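Probable oxidoreductase (Mycobacterium abscessus, PDB 4EYE) probably acts as an oxidoreductase of the quinone oxidoreductase branch of the medium-chain dehydrogenase family, and may bind zinc. Local coordinates at residues Thr146-Tyr151 with Ala299-Leu304; Glu285-Arg288 with Tyr293-Glu296; Leu36-Val41 with Ile317-Gly322; Phe62-Met67 with Gly112-Arg117. All blocks are in the same frame, centred on the assembly; numbering follows the deposited sequence.

Contact 1: Thr146-Tyr151 with Ala299-Leu304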
# COMPACT_ATOMS: atom_id res chain seq x y z
N THR A 146 -2.14 6.01 -0.86
CA THR A 146 -1.88 6.47 0.49
C THR A 146 -0.70 7.45 0.55
O THR A 146 -0.80 8.52 1.15
CB THR A 146 -1.60 5.29 1.45
OG1 THR A 146 -2.73 4.44 1.48
CG2 THR A 146 -1.30 5.78 2.86
N MET A 147 0.40 7.08 -0.10
CA MET A 147 1.61 7.88 -0.08
C MET A 147 1.52 9.12 -0.97
O MET A 147 2.05 10.15 -0.58
CB MET A 147 2.88 7.03 -0.33
CG MET A 147 3.28 6.11 0.86
SD MET A 147 3.35 6.98 2.48
CE MET A 147 4.40 8.38 2.08
N TYR A 148 0.77 9.07 -2.08
CA TYR A 148 0.51 10.28 -2.88
C TYR A 148 -0.23 11.31 -2.01
O TYR A 148 0.18 12.46 -1.90
CB TYR A 148 -0.28 10.02 -4.16
CG TYR A 148 -0.22 11.20 -5.10
CD1 TYR A 148 0.75 11.25 -6.10
CD2 TYR A 148 -1.08 12.26 -4.97
CE1 TYR A 148 0.86 12.33 -6.95
CE2 TYR A 148 -0.98 13.36 -5.81
CZ TYR A 148 -0.00 13.37 -6.82
OH TYR A 148 0.09 14.44 -7.65
N PHE A 149 -1.34 10.87 -1.43
CA PHE A 149 -2.08 11.66 -0.46
C PHE A 149 -1.21 12.19 0.69
O PHE A 149 -1.27 13.37 0.99
CB PHE A 149 -3.20 10.79 0.11
CG PHE A 149 -3.87 11.36 1.33
CD1 PHE A 149 -4.70 12.49 1.24
CD2 PHE A 149 -3.76 10.71 2.53
CE1 PHE A 149 -5.37 12.96 2.35
CE2 PHE A 149 -4.43 11.19 3.67
CZ PHE A 149 -5.23 12.31 3.57
N ALA A 150 -0.41 11.32 1.31
CA ALA A 150 0.47 11.74 2.41
C ALA A 150 1.39 12.86 2.00
O ALA A 150 1.60 13.84 2.74
CB ALA A 150 1.34 10.55 2.93
N TYR A 151 2.01 12.68 0.85
CA TYR A 151 2.95 13.69 0.34
C TYR A 151 2.29 14.96 -0.21
O TYR A 151 2.65 16.10 0.17
CB TYR A 151 3.80 13.07 -0.76
CG TYR A 151 4.88 12.13 -0.28
CD1 TYR A 151 5.54 12.33 0.91
CD2 TYR A 151 5.28 11.06 -1.07
CE1 TYR A 151 6.58 11.49 1.31
CE2 TYR A 151 6.27 10.20 -0.67
CZ TYR A 151 6.93 10.40 0.49
OH TYR A 151 7.98 9.54 0.82
N ALA A 299 -4.67 10.59 -11.07
CA ALA A 299 -4.02 11.42 -12.09
C ALA A 299 -2.52 11.63 -11.78
O ALA A 299 -1.68 11.49 -12.66
CB ALA A 299 -4.77 12.75 -12.29
N GLY A 300 -2.20 11.92 -10.52
CA GLY A 300 -0.82 12.08 -10.07
C GLY A 300 -0.01 10.82 -10.27
O GLY A 300 1.15 10.86 -10.75
N LEU A 301 -0.61 9.69 -9.95
CA LEU A 301 0.09 8.40 -10.09
C LEU A 301 0.25 7.99 -11.56
O LEU A 301 1.31 7.46 -11.94
CB LEU A 301 -0.59 7.29 -9.28
CG LEU A 301 -0.48 7.44 -7.77
CD1 LEU A 301 -1.42 6.40 -7.13
CD2 LEU A 301 0.97 7.34 -7.22
N GLU A 302 -0.76 8.25 -12.36
CA GLU A 302 -0.69 8.01 -13.80
C GLU A 302 0.49 8.80 -14.45
O GLU A 302 1.14 8.30 -15.33
CB GLU A 302 -2.00 8.41 -14.51
CG GLU A 302 -3.16 7.47 -14.22
CD GLU A 302 -4.52 7.97 -14.72
OE1 GLU A 302 -4.71 9.17 -15.01
OE2 GLU A 302 -5.43 7.13 -14.83
N LYS A 303 0.72 10.03 -13.97
CA LYS A 303 1.81 10.87 -14.43
C LYS A 303 3.16 10.30 -13.99
O LYS A 303 4.09 10.18 -14.82
CB LYS A 303 1.63 12.30 -13.92
CG LYS A 303 2.86 13.22 -14.06
CD LYS A 303 2.57 14.63 -13.52
CE LYS A 303 3.77 15.29 -12.82
NZ LYS A 303 4.73 15.88 -13.78
N LEU A 304 3.28 9.92 -12.72
CA LEU A 304 4.50 9.27 -12.22
C LEU A 304 4.82 7.99 -12.99
O LEU A 304 5.98 7.79 -13.32
CB LEU A 304 4.45 9.05 -10.70
CG LEU A 304 4.38 10.34 -9.87
CD1 LEU A 304 4.06 10.12 -8.40
CD2 LEU A 304 5.67 11.14 -10.00
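Tyr148 swings its CG anti to the backbone N (chi1 -165°), which carries the ring off helix 143-154 to Gly300, while Leu301 and Leu304 each hold CG anti to the carbonyl carbon and bring a methyl to the same ring. The motif is a helix-helix crossing beside the Rossmann fold, whose strand 228-233 is packed against by Met147 and Tyr151. The two segment axes pass 10.5 Å apart with their directions at 105°, a wide crossing bridged by one long aromatic side chain. With only hydrogens on its CA besides the backbone, Gly300 lets the far end of the ring lie directly on the main chain, with Tyr148 CE1 3.6 Å from Gly300 CA. Leu301 and Tyr148 run past each other in opposite directions, and Leu301 CD2 comes up obliquely to Tyr148 CD1 at 4.1 Å. Leu304 CD1 instead sits at the ring edge, near its plane, level with CD1 and CE1. The contact is thus apolar along the flank of the ring; at its end the phenol oxygen, Tyr148 OH, lies 3.5 Å from Gly300 CA.

Contact 2: Glu285-Arg288 with Tyr293-Glu296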
# COMPACT_ATOMS: atom_id res chain seq x y z
N GLU A 285 -10.09 7.16 5.91
CA GLU A 285 -11.00 8.07 6.55
C GLU A 285 -11.15 9.34 5.72
O GLU A 285 -12.25 9.87 5.57
CB GLU A 285 -10.51 8.39 7.97
CG GLU A 285 -11.39 9.35 8.73
CD GLU A 285 -12.82 8.84 8.82
OE1 GLU A 285 -12.98 7.61 9.06
OE2 GLU A 285 -13.76 9.63 8.64
N PHE A 286 -10.06 9.83 5.17
CA PHE A 286 -10.13 11.04 4.33
C PHE A 286 -10.98 10.82 3.09
O PHE A 286 -11.79 11.66 2.71
CB PHE A 286 -8.71 11.47 3.92
CG PHE A 286 -8.68 12.75 3.13
CD1 PHE A 286 -8.76 13.98 3.76
CD2 PHE A 286 -8.61 12.72 1.74
CE1 PHE A 286 -8.73 15.16 3.03
CE2 PHE A 286 -8.63 13.90 0.99
CZ PHE A 286 -8.68 15.12 1.63
N LEU A 287 -10.76 9.68 2.44
CA LEU A 287 -11.45 9.34 1.24
C LEU A 287 -12.97 9.25 1.46
O LEU A 287 -13.77 9.68 0.61
CB LEU A 287 -10.85 8.02 0.69
CG LEU A 287 -11.19 7.56 -0.70
CD1 LEU A 287 -10.83 8.65 -1.68
CD2 LEU A 287 -10.47 6.24 -0.99
N ARG A 288 -13.37 8.76 2.63
CA ARG A 288 -14.77 8.70 3.02
C ARG A 288 -15.48 10.05 2.90
O ARG A 288 -16.65 10.11 2.52
CB ARG A 288 -14.94 8.15 4.48
N TYR A 293 -11.15 13.43 -4.27
CA TYR A 293 -9.69 13.54 -4.22
C TYR A 293 -9.05 12.35 -4.92
O TYR A 293 -7.96 12.46 -5.50
CB TYR A 293 -9.17 13.73 -2.81
CG TYR A 293 -7.69 14.03 -2.77
CD1 TYR A 293 -7.18 15.25 -3.24
CD2 TYR A 293 -6.79 13.11 -2.28
CE1 TYR A 293 -5.82 15.52 -3.18
CE2 TYR A 293 -5.44 13.36 -2.22
CZ TYR A 293 -4.96 14.58 -2.67
OH TYR A 293 -3.59 14.83 -2.64
N LEU A 294 -9.76 11.22 -4.92
CA LEU A 294 -9.30 10.03 -5.60
C LEU A 294 -8.96 10.27 -7.08
O LEU A 294 -8.04 9.66 -7.59
CB LEU A 294 -10.34 8.92 -5.48
CG LEU A 294 -9.90 7.50 -5.82
CD1 LEU A 294 -8.74 6.97 -4.95
CD2 LEU A 294 -11.15 6.64 -5.62
N TYR A 295 -9.69 11.15 -7.76
CA TYR A 295 -9.37 11.47 -9.14
C TYR A 295 -8.00 12.13 -9.24
O TYR A 295 -7.26 11.87 -10.20
CB TYR A 295 -10.35 12.44 -9.80
CG TYR A 295 -11.83 12.13 -9.76
CD1 TYR A 295 -12.33 10.83 -9.81
CD2 TYR A 295 -12.75 13.19 -9.66
CE1 TYR A 295 -13.71 10.60 -9.78
CE2 TYR A 295 -14.11 12.97 -9.63
CZ TYR A 295 -14.59 11.68 -9.71
OH TYR A 295 -15.98 11.53 -9.68
N GLU A 296 -7.69 12.96 -8.26
CA GLU A 296 -6.39 13.65 -8.21
C GLU A 296 -5.24 12.72 -7.88
O GLU A 296 -4.18 12.87 -8.43
CB GLU A 296 -6.41 14.79 -7.17
CG GLU A 296 -5.24 15.72 -7.38
CD GLU A 296 -5.11 16.86 -6.35
OE1 GLU A 296 -3.94 17.12 -5.93
OE2 GLU A 296 -6.13 17.51 -6.05
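Leu287, Tyr293 and Phe286 give up the most surface where helix 283-289 meets the N-terminal part of helix 293-306. Phe286 puts the corner of its ring at CE2 against Tyr293, touching CD2 at 3.8 Å and CB at the same distance. The two rings form an offset edge-to-face pair, with the edge of Phe286 turned to the face of Tyr293, planes 86° apart and centroids separated by 5.6 Å. Both side chains leave their helices with CG anti to the backbone N (chi1 -176° for Phe286, -172° for Tyr293), and they cross at about a right angle. Leu287 fills the neighbouring place: its CB does not aim at the other helix, but Leu287 CD1 reaches across to Leu294 CB, 3.8 Å away. Around the aromatic pair, Phe286 also stacks on the His290 ring, and Tyr293 receives Arg153 of helix 143-154 in a cation-pi contact. A molecule of methylpentanediol, probably from the crystallisation liquor, lies next to the Leu294 side chain. The arrangement is one of two consecutive helices joined by a short link, packed through an aromatic pair and a leucine pair, following edge strand 277-280 of the Rossmann fold.

Contact 3: Leu36-Val41 with Ile317-Gly322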
# COMPACT_ATOMS: atom_id res chain seq x y z
N LEU A 36 -6.66 -20.01 6.85
CA LEU A 36 -7.05 -19.69 5.49
C LEU A 36 -7.18 -20.98 4.69
O LEU A 36 -6.28 -21.80 4.73
CB LEU A 36 -6.02 -18.76 4.82
CG LEU A 36 -5.88 -17.31 5.32
CD1 LEU A 36 -4.74 -16.59 4.64
CD2 LEU A 36 -7.16 -16.56 5.10
N VAL A 37 -8.26 -21.12 3.95
CA VAL A 37 -8.54 -22.31 3.16
C VAL A 37 -8.90 -21.92 1.72
O VAL A 37 -9.66 -21.00 1.50
CB VAL A 37 -9.71 -23.13 3.83
CG1 VAL A 37 -10.00 -24.41 3.03
CG2 VAL A 37 -9.38 -23.49 5.30
N TYR A 38 -8.32 -22.61 0.75
CA TYR A 38 -8.62 -22.44 -0.67
C TYR A 38 -9.84 -23.27 -0.96
O TYR A 38 -9.78 -24.48 -0.83
CB TYR A 38 -7.44 -22.95 -1.52
CG TYR A 38 -7.59 -22.73 -3.01
CD1 TYR A 38 -7.71 -21.47 -3.51
CD2 TYR A 38 -7.48 -23.80 -3.93
CE1 TYR A 38 -7.78 -21.25 -4.88
CE2 TYR A 38 -7.58 -23.59 -5.30
CZ TYR A 38 -7.73 -22.31 -5.76
OH TYR A 38 -7.83 -22.03 -7.09
N THR A 39 -10.93 -22.66 -1.35
CA THR A 39 -12.23 -23.36 -1.34
C THR A 39 -13.16 -22.75 -2.36
O THR A 39 -12.82 -21.79 -3.03
CB THR A 39 -12.89 -23.30 0.06
OG1 THR A 39 -14.01 -24.18 0.08
CG2 THR A 39 -13.34 -21.91 0.43
N ASP A 40 -14.35 -23.30 -2.48
CA ASP A 40 -15.35 -22.75 -3.38
C ASP A 40 -16.27 -21.81 -2.66
O ASP A 40 -16.59 -22.06 -1.51
CB ASP A 40 -16.15 -23.89 -4.00
CG ASP A 40 -15.27 -24.84 -4.78
OD1 ASP A 40 -14.57 -24.38 -5.72
OD2 ASP A 40 -15.21 -26.03 -4.42
N VAL A 41 -16.66 -20.74 -3.33
CA VAL A 41 -17.55 -19.73 -2.76
C VAL A 41 -18.48 -19.26 -3.86
O VAL A 41 -18.22 -19.52 -5.03
CB VAL A 41 -16.79 -18.51 -2.14
CG1 VAL A 41 -15.91 -18.98 -0.98
CG2 VAL A 41 -15.93 -17.80 -3.18
N ILE A 317 2.14 -15.22 -6.26
CA ILE A 317 1.92 -16.54 -5.66
C ILE A 317 0.57 -17.03 -6.15
O ILE A 317 -0.37 -16.24 -6.21
CB ILE A 317 1.91 -16.44 -4.14
CG1 ILE A 317 3.23 -15.81 -3.57
CG2 ILE A 317 1.60 -17.81 -3.53
CD1 ILE A 317 4.53 -16.54 -3.93
N PRO A 318 0.46 -18.29 -6.60
CA PRO A 318 -0.88 -18.74 -6.96
C PRO A 318 -1.87 -18.56 -5.80
O PRO A 318 -1.56 -18.84 -4.65
CB PRO A 318 -0.69 -20.24 -7.27
CG PRO A 318 0.79 -20.47 -7.42
CD PRO A 318 1.49 -19.31 -6.79
N LEU A 319 -3.10 -18.16 -6.13
CA LEU A 319 -4.20 -18.05 -5.18
C LEU A 319 -4.37 -19.30 -4.32
O LEU A 319 -4.62 -19.20 -3.15
CB LEU A 319 -5.51 -17.72 -5.91
CG LEU A 319 -6.71 -17.49 -5.02
CD1 LEU A 319 -6.42 -16.37 -4.01
CD2 LEU A 319 -7.93 -17.13 -5.87
N SER A 320 -4.18 -20.46 -4.94
CA SER A 320 -4.24 -21.73 -4.23
C SER A 320 -3.25 -21.84 -3.09
O SER A 320 -3.51 -22.55 -2.12
CB SER A 320 -4.06 -22.92 -5.24
OG SER A 320 -2.74 -22.96 -5.75
N GLU A 321 -2.15 -21.10 -3.16
CA GLU A 321 -1.16 -21.10 -2.12
C GLU A 321 -1.23 -19.85 -1.22
O GLU A 321 -0.21 -19.43 -0.66
CB GLU A 321 0.24 -21.18 -2.72
CG GLU A 321 0.56 -22.51 -3.37
CD GLU A 321 0.53 -23.68 -2.37
OE1 GLU A 321 0.99 -23.58 -1.20
OE2 GLU A 321 0.04 -24.72 -2.78
N GLY A 322 -2.39 -19.23 -1.17
CA GLY A 322 -2.59 -18.02 -0.36
C GLY A 322 -2.24 -18.16 1.12
O GLY A 322 -1.74 -17.21 1.74
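The CH-pi contact comes first: Tyr38 presents one face of its ring to Ser320, whose CA stands 3.5 Å from the ring centroid and only 9° off the normal, almost exactly over the middle. Ser320 CB continues over the same ring toward CE2 and CZ, 3.6 Å from Tyr38 CE2, so backbone and side-chain carbon of the serine both lie on the aromatic surface. Tyr38 reaches this place because its CG is anti to the backbone N (chi1 -176°), extending the phenol from the strand toward the turn.

Strand 36-42 pairs with strand 21-27 in a two-stranded antiparallel sheet, and here it is laid against the short 3-10 turn that leads from strand 313-318 into helix 322-330. The contact therefore joins a hairpin from near the N-terminus to a turn close to the C-terminus.

Apolar contacts complete it. Leu319 CG meets Tyr38 CE1 at 3.9 Å, and the Leu319 side chain also touches Ile25 and Leu340. Leu36 CD1 makes a looser van der Waals contact with Gly322 O, 4.2 Å away.

Polar bonds keep to the turn and its surroundings. Glu321 N bonds Pro318 O, and Gly322 N bonds Leu319 O at 3.0 Å; these bonds close the turn that carries Ser320. Leu36 O accepts a hydrogen bond from Arg323 NH2 in the first turn of the helix.

Contact 4: Phe62-Met67 with Gly112-Arg117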
# COMPACT_ATOMS: atom_id res chain seq x y z
N PHE A 62 -1.04 -5.27 4.74
CA PHE A 62 -1.05 -5.45 6.17
C PHE A 62 -2.47 -5.55 6.75
O PHE A 62 -2.72 -6.41 7.57
CB PHE A 62 -0.22 -4.35 6.88
CG PHE A 62 0.15 -4.71 8.31
CD1 PHE A 62 0.97 -5.77 8.59
CD2 PHE A 62 -0.36 -3.98 9.37
CE1 PHE A 62 1.28 -6.11 9.91
CE2 PHE A 62 -0.03 -4.30 10.68
CZ PHE A 62 0.79 -5.37 10.95
N PRO A 63 -3.42 -4.72 6.28
CA PRO A 63 -4.80 -4.91 6.78
C PRO A 63 -5.38 -6.29 6.54
O PRO A 63 -6.05 -6.85 7.42
CB PRO A 63 -5.59 -3.84 6.03
CG PRO A 63 -4.59 -2.73 5.82
CD PRO A 63 -3.28 -3.45 5.54
N ASP A 64 -5.07 -6.89 5.39
CA ASP A 64 -5.55 -8.24 5.08
C ASP A 64 -5.11 -9.19 6.16
O ASP A 64 -5.90 -9.95 6.72
CB ASP A 64 -5.02 -8.83 3.75
CG ASP A 64 -5.32 -7.98 2.55
OD1 ASP A 64 -6.37 -7.28 2.47
OD2 ASP A 64 -4.52 -8.12 1.57
N TYR A 65 -3.82 -9.16 6.43
CA TYR A 65 -3.20 -10.01 7.45
C TYR A 65 -3.82 -9.79 8.85
O TYR A 65 -4.19 -10.74 9.57
CB TYR A 65 -1.70 -9.72 7.46
CG TYR A 65 -0.98 -10.32 8.65
CD1 TYR A 65 -1.02 -11.69 8.88
CD2 TYR A 65 -0.26 -9.53 9.53
CE1 TYR A 65 -0.37 -12.25 9.95
CE2 TYR A 65 0.38 -10.09 10.63
CZ TYR A 65 0.30 -11.46 10.84
OH TYR A 65 0.93 -12.06 11.90
N LEU A 66 -3.96 -8.52 9.23
CA LEU A 66 -4.58 -8.17 10.51
C LEU A 66 -6.00 -8.73 10.58
O LEU A 66 -6.40 -9.22 11.65
CB LEU A 66 -4.59 -6.62 10.71
CG LEU A 66 -3.21 -5.91 10.86
CD1 LEU A 66 -3.28 -4.40 11.22
CD2 LEU A 66 -2.36 -6.62 11.93
N MET A 67 -6.73 -8.68 9.47
CA MET A 67 -8.10 -9.17 9.44
C MET A 67 -8.14 -10.67 9.68
O MET A 67 -9.00 -11.15 10.38
CB MET A 67 -8.79 -8.82 8.12
CG MET A 67 -9.16 -7.37 8.07
SD MET A 67 -10.03 -6.89 6.56
CE MET A 67 -11.67 -7.35 6.99
N GLY A 112 -13.05 -9.62 -0.18
CA GLY A 112 -13.37 -10.33 -1.42
C GLY A 112 -12.24 -10.43 -2.44
O GLY A 112 -12.39 -11.11 -3.47
N GLY A 113 -11.10 -9.83 -2.12
CA GLY A 113 -9.99 -9.75 -3.09
C GLY A 113 -9.34 -11.06 -3.47
O GLY A 113 -8.89 -11.21 -4.62
N TYR A 114 -9.26 -12.00 -2.50
CA TYR A 114 -8.52 -13.24 -2.73
C TYR A 114 -9.41 -14.27 -3.43
O TYR A 114 -9.79 -15.29 -2.84
CB TYR A 114 -7.92 -13.82 -1.44
CG TYR A 114 -6.90 -13.01 -0.66
CD1 TYR A 114 -6.38 -11.83 -1.12
CD2 TYR A 114 -6.44 -13.49 0.57
CE1 TYR A 114 -5.45 -11.10 -0.39
CE2 TYR A 114 -5.54 -12.78 1.33
CZ TYR A 114 -5.01 -11.58 0.83
OH TYR A 114 -4.12 -10.90 1.60
N ALA A 115 -9.81 -13.95 -4.65
CA ALA A 115 -10.89 -14.67 -5.32
C ALA A 115 -10.75 -14.49 -6.85
O ALA A 115 -10.09 -13.58 -7.31
CB ALA A 115 -12.25 -14.15 -4.87
N GLU A 116 -11.37 -15.38 -7.62
CA GLU A 116 -11.30 -15.30 -9.07
C GLU A 116 -12.09 -14.12 -9.60
O GLU A 116 -11.76 -13.61 -10.64
CB GLU A 116 -11.80 -16.62 -9.69
CG GLU A 116 -10.81 -17.73 -9.41
CD GLU A 116 -11.25 -19.11 -9.85
OE1 GLU A 116 -12.47 -19.40 -9.99
OE2 GLU A 116 -10.33 -19.94 -9.98
N ARG A 117 -13.16 -13.74 -8.89
CA ARG A 117 -13.92 -12.55 -9.23
C ARG A 117 -14.30 -11.75 -7.98
O ARG A 117 -14.47 -12.32 -6.89
CB ARG A 117 -15.22 -12.90 -9.99
CG ARG A 117 -15.02 -13.72 -11.25
CD ARG A 117 -16.36 -13.94 -11.95
NE ARG A 117 -16.27 -15.04 -12.89
CZ ARG A 117 -17.30 -15.54 -13.56
NH1 ARG A 117 -18.53 -15.05 -13.41
NH2 ARG A 117 -17.08 -16.53 -14.41
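The backbones stay well apart, with Asp64 CA on helix 62-68 and Gly113 CA in the loop 9.4 Å from each other, and Tyr114 forms the centre of an inverse gamma turn. The long Tyr114 side chain covers most of the gap and meets the short Asp64. Tyr114 OH donates a weak hydrogen bond of 2.8 Å to Asp64 OD2; the carboxylate and ring planes are turned 81° to each other, and the two side chains cross at a slant. Each has CG anti to its own carbonyl carbon (chi1 -57° for Asp64, -61° for Tyr114), which directs both toward the space between helix and loop. The hydroxyl sits close to the aspartate stem as well, with Tyr114 OH 3.1 Å from Asp64 CB. The firmer bond of OD2 is to the backbone N of Cys61, just before the helix, while OD1 takes a weak hydrogen bond from Ile84 N. The Tyr114 ring packs on Ile25 and on Leu326 of helix 322-330. The pair joins helix 62-68 to the loop before strand 117-120 within the GroES-like fold of the medium-chain dehydrogenases.

How the contacts relate
Contacts 1 and 2 are neighbours, their centres 11 Å apart, sharing helix 293-306; they meet directly where Phe149 CE1 comes 3.3 Å from Phe286 CD2. Contacts 3 and 4 form the other pair, also with centres 11 Å apart, joined through Leu319, whose CD1 lies 3.7 Å from Tyr114 C. Between the pairs, contacts 1 and 3 lie 32 Å apart between centres, about 21 Å between nearest atoms. Along the chain, contact 4 closes before contact 1 begins, contact 1 encloses contact 2, and contact 3 spans all the others. After the Rossmann domain the chain thus returns through strand 313-318 to the sheet of the first domain, where strand 337-341 pairs with strand 57-59.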